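Local atomic coordinates of exotoxin A (Pseudomonas aeruginosa, PDB entry 1IKP), a protein that transfers ADP-ribose from NAD, as a toxin understood to modify host elongation factor 2 and so halt protein synthesis. Residues I135-D139 / E140-K144; Y225-A229 / G230-K234; R529-G532 / H533-L537. The protein carries 2 engineered substitutions. One frame throughout, in Å; residues are numbered along the deposited sequence.

Contact 1: I135-D139 / E140-K144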
# COMPACT_ATOMS: atom_id res chain seq x y z
N ILE A 135 12.47 3.41 8.43
CA ILE A 135 12.91 3.64 9.82
C ILE A 135 12.61 5.05 10.29
O ILE A 135 13.14 6.01 9.75
CB ILE A 135 14.42 3.32 9.98
CG1 ILE A 135 14.67 1.86 9.61
CG2 ILE A 135 14.86 3.58 11.43
CD1 ILE A 135 16.13 1.42 9.66
N GLU A 136 11.75 5.15 11.31
CA GLU A 136 11.33 6.42 11.87
C GLU A 136 12.44 7.17 12.58
O GLU A 136 13.04 6.64 13.51
CB GLU A 136 10.18 6.18 12.83
CG GLU A 136 9.56 7.44 13.38
CD GLU A 136 9.03 8.37 12.28
OE1 GLU A 136 8.71 7.87 11.18
OE2 GLU A 136 8.90 9.59 12.52
N MET A 137 12.67 8.42 12.20
CA MET A 137 13.73 9.23 12.79
C MET A 137 13.29 10.48 13.51
O MET A 137 13.97 10.95 14.44
CB MET A 137 14.76 9.63 11.72
CG MET A 137 15.45 8.41 11.08
SD MET A 137 16.54 7.53 12.25
CE MET A 137 15.87 7.90 13.84
N GLY A 138 12.14 11.02 13.14
CA GLY A 138 11.77 12.30 13.72
C GLY A 138 12.47 13.38 12.91
O GLY A 138 13.54 13.17 12.30
N ASP A 139 11.88 14.57 12.89
CA ASP A 139 12.40 15.67 12.12
C ASP A 139 13.83 16.10 12.41
O ASP A 139 14.62 16.34 11.51
CB ASP A 139 11.50 16.90 12.30
CG ASP A 139 10.79 17.30 11.03
OD1 ASP A 139 11.44 17.38 9.97
OD2 ASP A 139 9.56 17.55 11.09
N GLU A 140 14.17 16.24 13.69
CA GLU A 140 15.49 16.73 14.03
C GLU A 140 16.61 15.76 13.70
O GLU A 140 17.66 16.16 13.19
CB GLU A 140 15.52 17.13 15.51
CG GLU A 140 16.74 17.93 15.89
CD GLU A 140 16.94 19.20 15.05
OE1 GLU A 140 15.96 19.93 14.82
OE2 GLU A 140 18.09 19.46 14.64
N LEU A 141 16.40 14.48 13.96
CA LEU A 141 17.42 13.51 13.61
C LEU A 141 17.57 13.42 12.10
O LEU A 141 18.67 13.21 11.61
CB LEU A 141 17.12 12.15 14.23
CG LEU A 141 18.08 10.97 13.98
CD1 LEU A 141 19.54 11.36 14.19
CD2 LEU A 141 17.68 9.86 14.94
N LEU A 142 16.49 13.58 11.34
CA LEU A 142 16.62 13.56 9.88
C LEU A 142 17.52 14.70 9.42
O LEU A 142 18.34 14.56 8.51
CB LEU A 142 15.28 13.74 9.19
CG LEU A 142 14.39 12.52 9.05
CD1 LEU A 142 13.22 12.92 8.17
CD2 LEU A 142 15.14 11.35 8.40
N ALA A 143 17.33 15.87 10.03
CA ALA A 143 18.14 17.02 9.69
C ALA A 143 19.61 16.69 9.95
O ALA A 143 20.50 17.04 9.17
CB ALA A 143 17.71 18.23 10.51
N LYS A 144 19.88 15.99 11.05
CA LYS A 144 21.26 15.64 11.37
C LYS A 144 21.82 14.63 10.38
O LYS A 144 22.97 14.72 9.97
CB LYS A 144 21.35 15.06 12.79
CG LYS A 144 22.78 14.83 13.24
CD LYS A 144 22.84 14.28 14.66
CE LYS A 144 24.27 14.30 15.19
NZ LYS A 144 25.22 13.56 14.30
O HOH W 1 14.30 13.44 15.58

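Contact 2: Y225-A229 / G230-K234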
# COMPACT_ATOMS: atom_id res chain seq x y z
N TYR A 225 18.56 16.21 -10.81
CA TYR A 225 19.50 15.33 -10.11
C TYR A 225 20.94 15.84 -10.07
O TYR A 225 21.45 16.35 -11.05
CB TYR A 225 19.48 13.98 -10.81
CG TYR A 225 20.52 13.00 -10.34
CD1 TYR A 225 20.30 12.21 -9.22
CD2 TYR A 225 21.73 12.84 -11.04
CE1 TYR A 225 21.24 11.29 -8.79
CE2 TYR A 225 22.68 11.92 -10.61
CZ TYR A 225 22.43 11.15 -9.49
OH TYR A 225 23.35 10.23 -9.05
N ARG A 226 21.61 15.67 -8.94
CA ARG A 226 23.00 16.10 -8.80
C ARG A 226 23.78 15.23 -7.83
O ARG A 226 23.27 14.88 -6.77
CB ARG A 226 23.09 17.52 -8.27
CG ARG A 226 22.61 18.59 -9.21
CD ARG A 226 21.99 19.71 -8.41
NE ARG A 226 22.86 20.17 -7.34
CZ ARG A 226 22.42 20.74 -6.22
NH1 ARG A 226 21.12 20.91 -6.03
NH2 ARG A 226 23.28 21.14 -5.30
N VAL A 227 25.01 14.88 -8.20
CA VAL A 227 25.88 14.12 -7.31
C VAL A 227 26.52 15.17 -6.41
O VAL A 227 27.09 16.17 -6.88
CB VAL A 227 27.01 13.38 -8.08
CG1 VAL A 227 28.01 12.77 -7.08
CG2 VAL A 227 26.43 12.29 -8.96
N LEU A 228 26.43 14.98 -5.10
CA LEU A 228 27.01 15.93 -4.16
C LEU A 228 28.42 15.54 -3.70
O LEU A 228 29.26 16.40 -3.44
CB LEU A 228 26.09 16.09 -2.94
CG LEU A 228 24.68 16.64 -3.19
CD1 LEU A 228 23.91 16.67 -1.88
CD2 LEU A 228 24.75 18.05 -3.79
N ALA A 229 28.68 14.25 -3.58
CA ALA A 229 29.99 13.78 -3.15
C ALA A 229 30.21 12.35 -3.62
O ALA A 229 29.26 11.60 -3.87
CB ALA A 229 30.12 13.87 -1.61
N GLY A 230 31.48 11.97 -3.74
CA GLY A 230 31.79 10.62 -4.17
C GLY A 230 31.35 10.32 -5.59
O GLY A 230 31.22 11.22 -6.42
N ASN A 231 31.10 9.05 -5.86
CA ASN A 231 30.69 8.65 -7.19
C ASN A 231 29.76 7.45 -7.12
O ASN A 231 30.18 6.30 -7.21
CB ASN A 231 31.92 8.32 -8.04
CG ASN A 231 31.56 7.90 -9.45
OD1 ASN A 231 30.74 8.55 -10.11
ND2 ASN A 231 32.18 6.83 -9.93
N PRO A 232 28.46 7.71 -6.95
CA PRO A 232 27.46 6.64 -6.87
C PRO A 232 27.45 5.78 -8.12
O PRO A 232 27.72 6.25 -9.23
CB PRO A 232 26.15 7.40 -6.69
CG PRO A 232 26.56 8.69 -6.04
CD PRO A 232 27.85 9.03 -6.72
N ALA A 233 27.11 4.51 -7.94
CA ALA A 233 27.04 3.56 -9.03
C ALA A 233 25.65 3.53 -9.65
O ALA A 233 24.65 3.81 -8.99
CB ALA A 233 27.40 2.18 -8.51
N LYS A 234 25.61 3.18 -10.94
CA LYS A 234 24.36 3.03 -11.68
C LYS A 234 24.53 1.66 -12.31
O LYS A 234 25.12 1.53 -13.39
CB LYS A 234 24.22 4.11 -12.75
CG LYS A 234 22.92 4.03 -13.53
CD LYS A 234 22.76 5.23 -14.46
CE LYS A 234 21.54 5.07 -15.36
NZ LYS A 234 20.28 4.88 -14.59

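Contact 3: R529-G532 / H533-L537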
# COMPACT_ATOMS: atom_id res chain seq x y z
N ARG A 529 -17.66 -25.33 -11.81
CA ARG A 529 -17.40 -25.94 -13.10
C ARG A 529 -16.92 -24.86 -14.07
O ARG A 529 -15.94 -25.03 -14.78
CB ARG A 529 -18.65 -26.61 -13.65
CG ARG A 529 -18.42 -27.41 -14.93
CD ARG A 529 -19.73 -27.99 -15.45
NE ARG A 529 -20.62 -26.97 -16.00
CZ ARG A 529 -20.54 -26.50 -17.24
NH1 ARG A 529 -19.61 -26.95 -18.07
NH2 ARG A 529 -21.39 -25.57 -17.66
N LEU A 530 -17.62 -23.72 -14.09
CA LEU A 530 -17.26 -22.63 -14.98
C LEU A 530 -15.88 -22.01 -14.70
O LEU A 530 -15.08 -21.85 -15.61
CB LEU A 530 -18.32 -21.52 -14.92
CG LEU A 530 -19.69 -21.81 -15.55
CD1 LEU A 530 -20.69 -20.76 -15.10
CD2 LEU A 530 -19.58 -21.81 -17.07
N ILE A 531 -15.58 -21.72 -13.43
CA ILE A 531 -14.31 -21.09 -13.10
C ILE A 531 -13.15 -22.07 -13.05
O ILE A 531 -11.99 -21.67 -13.12
CB ILE A 531 -14.42 -20.28 -11.77
CG1 ILE A 531 -14.59 -21.21 -10.56
CG2 ILE A 531 -15.58 -19.28 -11.88
CD1 ILE A 531 -14.83 -20.50 -9.23
N GLY A 532 -13.46 -23.37 -12.95
CA GLY A 532 -12.41 -24.38 -12.97
C GLY A 532 -11.64 -24.63 -11.69
O GLY A 532 -10.51 -25.16 -11.73
N HIS A 533 -12.23 -24.26 -10.57
CA HIS A 533 -11.61 -24.47 -9.27
C HIS A 533 -12.65 -24.28 -8.17
O HIS A 533 -13.73 -23.75 -8.41
CB HIS A 533 -10.44 -23.50 -9.06
CG HIS A 533 -10.84 -22.06 -8.93
ND1 HIS A 533 -11.43 -21.55 -7.79
CD2 HIS A 533 -10.73 -21.03 -9.80
CE1 HIS A 533 -11.67 -20.26 -7.97
NE2 HIS A 533 -11.25 -19.92 -9.17
N PRO A 534 -12.34 -24.73 -6.95
CA PRO A 534 -13.33 -24.57 -5.88
C PRO A 534 -13.54 -23.10 -5.52
O PRO A 534 -12.61 -22.30 -5.59
CB PRO A 534 -12.71 -25.34 -4.71
CG PRO A 534 -11.82 -26.35 -5.38
CD PRO A 534 -11.21 -25.56 -6.51
N LEU A 535 -14.75 -22.77 -5.09
CA LEU A 535 -15.05 -21.41 -4.65
C LEU A 535 -14.30 -21.26 -3.32
O LEU A 535 -13.92 -22.25 -2.70
CB LEU A 535 -16.56 -21.26 -4.44
CG LEU A 535 -17.31 -21.04 -5.75
CD1 LEU A 535 -18.81 -21.27 -5.57
CD2 LEU A 535 -17.04 -19.63 -6.24
N PRO A 536 -14.10 -20.02 -2.86
CA PRO A 536 -14.55 -18.76 -3.46
C PRO A 536 -13.80 -18.33 -4.72
O PRO A 536 -12.80 -18.92 -5.13
CB PRO A 536 -14.35 -17.76 -2.33
CG PRO A 536 -13.11 -18.27 -1.66
CD PRO A 536 -13.39 -19.76 -1.59
N LEU A 537 -14.33 -17.28 -5.35
CA LEU A 537 -13.72 -16.71 -6.55
C LEU A 537 -12.33 -16.15 -6.20
O LEU A 537 -12.11 -15.66 -5.09
CB LEU A 537 -14.63 -15.59 -7.07
CG LEU A 537 -16.01 -16.03 -7.53
CD1 LEU A 537 -16.96 -14.84 -7.53
CD2 LEU A 537 -15.90 -16.63 -8.92

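Contact 1: I135-D139 / E140-K144
Met137 lays its side chain against Leu142 on the inner side of the corner where strand 126-136 gives way to helix 139-145. Its CB lies 3.8 Å from Leu142 CD2, and CG comes almost as near. The chain can lean this way because CG stands anti to the carbonyl carbon (chi1 -61°), and the supple thioether then bends on toward Leu141; there the modelled approach of the methyl CE is too short to be trusted. Both Met137 and Leu142 are buried and also touch Ile113 of the neighbouring strand, so large apolar residues suit this side.

The outer side is polar and wetter. A water accepts from Leu141 N at 2.8 Å and donates to Met137 O at 2.8 Å, filling in where the helix has not yet begun to bond to itself. Asp139 and Glu140 are exposed; Asp139 bridges to Lys109, and acids in this first turn would be favoured by the partial positive charge expected there.

The first turn closes through Leu142 N to Gly138 O (3.1 Å), followed by Ala143 N to Asp139 O (3.1 Å). Gly138 takes a positive phi of 84°, at which a CB would strike the carbonyl oxygen of Met137. With Gly138 as the N-cap, the pairing of Met137 before it with Leu142 in the first turn is a hydrophobic staple, here starting helix 139-145 of the receptor-binding domain.

Contact 2: Y225-A229 / G230-K234
The flat group that meets Val227 is the peptide carbonyl of Gly230, whose oxygen lies 3.6 Å from the methyl CG1 of Val227. The same methyl also reaches the puckered ring of Pro232, 3.8 Å from its CD, the two side chains pointing toward each other across the bend. The proline ring also touches Ser46 and the engineered Gln201.

The bend itself is a classic beta bulge at the end of strand 224-228, on the concanavalin-like sandwich of the binding domain. Leu228 and Ala229 both stand opposite Val172 of strand 164-176, and both form backbone hydrogen bonds with it. Leu228 supplies the nearly helical backbone of the first bulge position (psi -34°), and Ala229 returns to an extended shape. The extra residue turns the chain a corner, after which Asn231 still pairs by its backbone with Ala170.

Each residue type fits its place. Gly230 has a positive phi (65°), at which a side chain would be driven into the carbonyl oxygen of Ala229. Val227 has CG1 anti to its own nitrogen (chi1 172°), which sends that branch forward over the bend to the proline. Ala229 is small enough to sit against Val172. Pro232 has no N-H to offer and brings a rigid apolar surface to a largely exposed corner; besides meeting the valine, its CD passes 4.1 Å from Ala229 O.

Contact 3: R529-G532 / H533-L537
At the C-terminal end of helix 523-531, in the catalytic domain, the chain breaks off at Gly532 and Ile531 is covered by the residues that follow. Gly532 has a positive phi (80°), at which a CB would be pressed against the carbonyl oxygen of Ile531; glycine therefore lets the chain turn back across the helix end.

His533 then lays its imidazole against Ile531. The methyl CD1 sits over one face of the ring, nearer the rim than the middle, 3.7 Å from the centroid of the His533 ring and closest to CE1 at 3.4 Å. This is a CH-pi contact, in which a slim aliphatic tip meets a flat ring. Ile531 can present it because CG1 lies between the backbone N and the carbonyl carbon (chi1 69°), the crowded position. CG2, anti to the carbonyl carbon, goes to Leu537 CD2 at 4.0 Å, the two side chains crossing at about a right angle, while CD1 also touches Leu535 CD2 at 3.8 Å.

The ring is held from both nitrogens. ND1 donates to Pro534 O at 2.6 Å, an acceptor lying near the ring plane, although the donor stands well above the plane of that carbonyl. NE2 is bonded to Asp540 OD2, and the nearby carboxylate may favour a protonated imidazole. Pro536 O lies in plane at the edge of the same ring. His533 O has no polar partner; CG1 of Ile531 covers it at 3.4 Å.

Leu537 continues onto Ile542 of strand 541-545. The whole is a helix terminated by a positive-phi glycine at C', with the following loop folded over the last helical residue, here within the ADP-ribosyltransferase fold.

Overall arrangement
All three contacts are local turns in which glycine adopts positive phi, but each ends or starts a different element: contact 1 begins a helix, contact 2 breaks away from a strand, contact 3 ends a helix. Contacts 1 and 2 lie in the binding domain and reach the same sheet, their centres 22 Å apart; contact 3 belongs to the catalytic domain, across the chain's centre, its centre about 50 Å from that of contact 1 and 53 Å from that of contact 2. Contact 1 is partly buried and combines backbone hydrogen bonds and a water with apolar packing. The others are surface contacts: contact 2 rests on one valine methyl against a proline ring and a peptide oxygen, whereas contact 3 adds a histidine ring anchored by polar bonds.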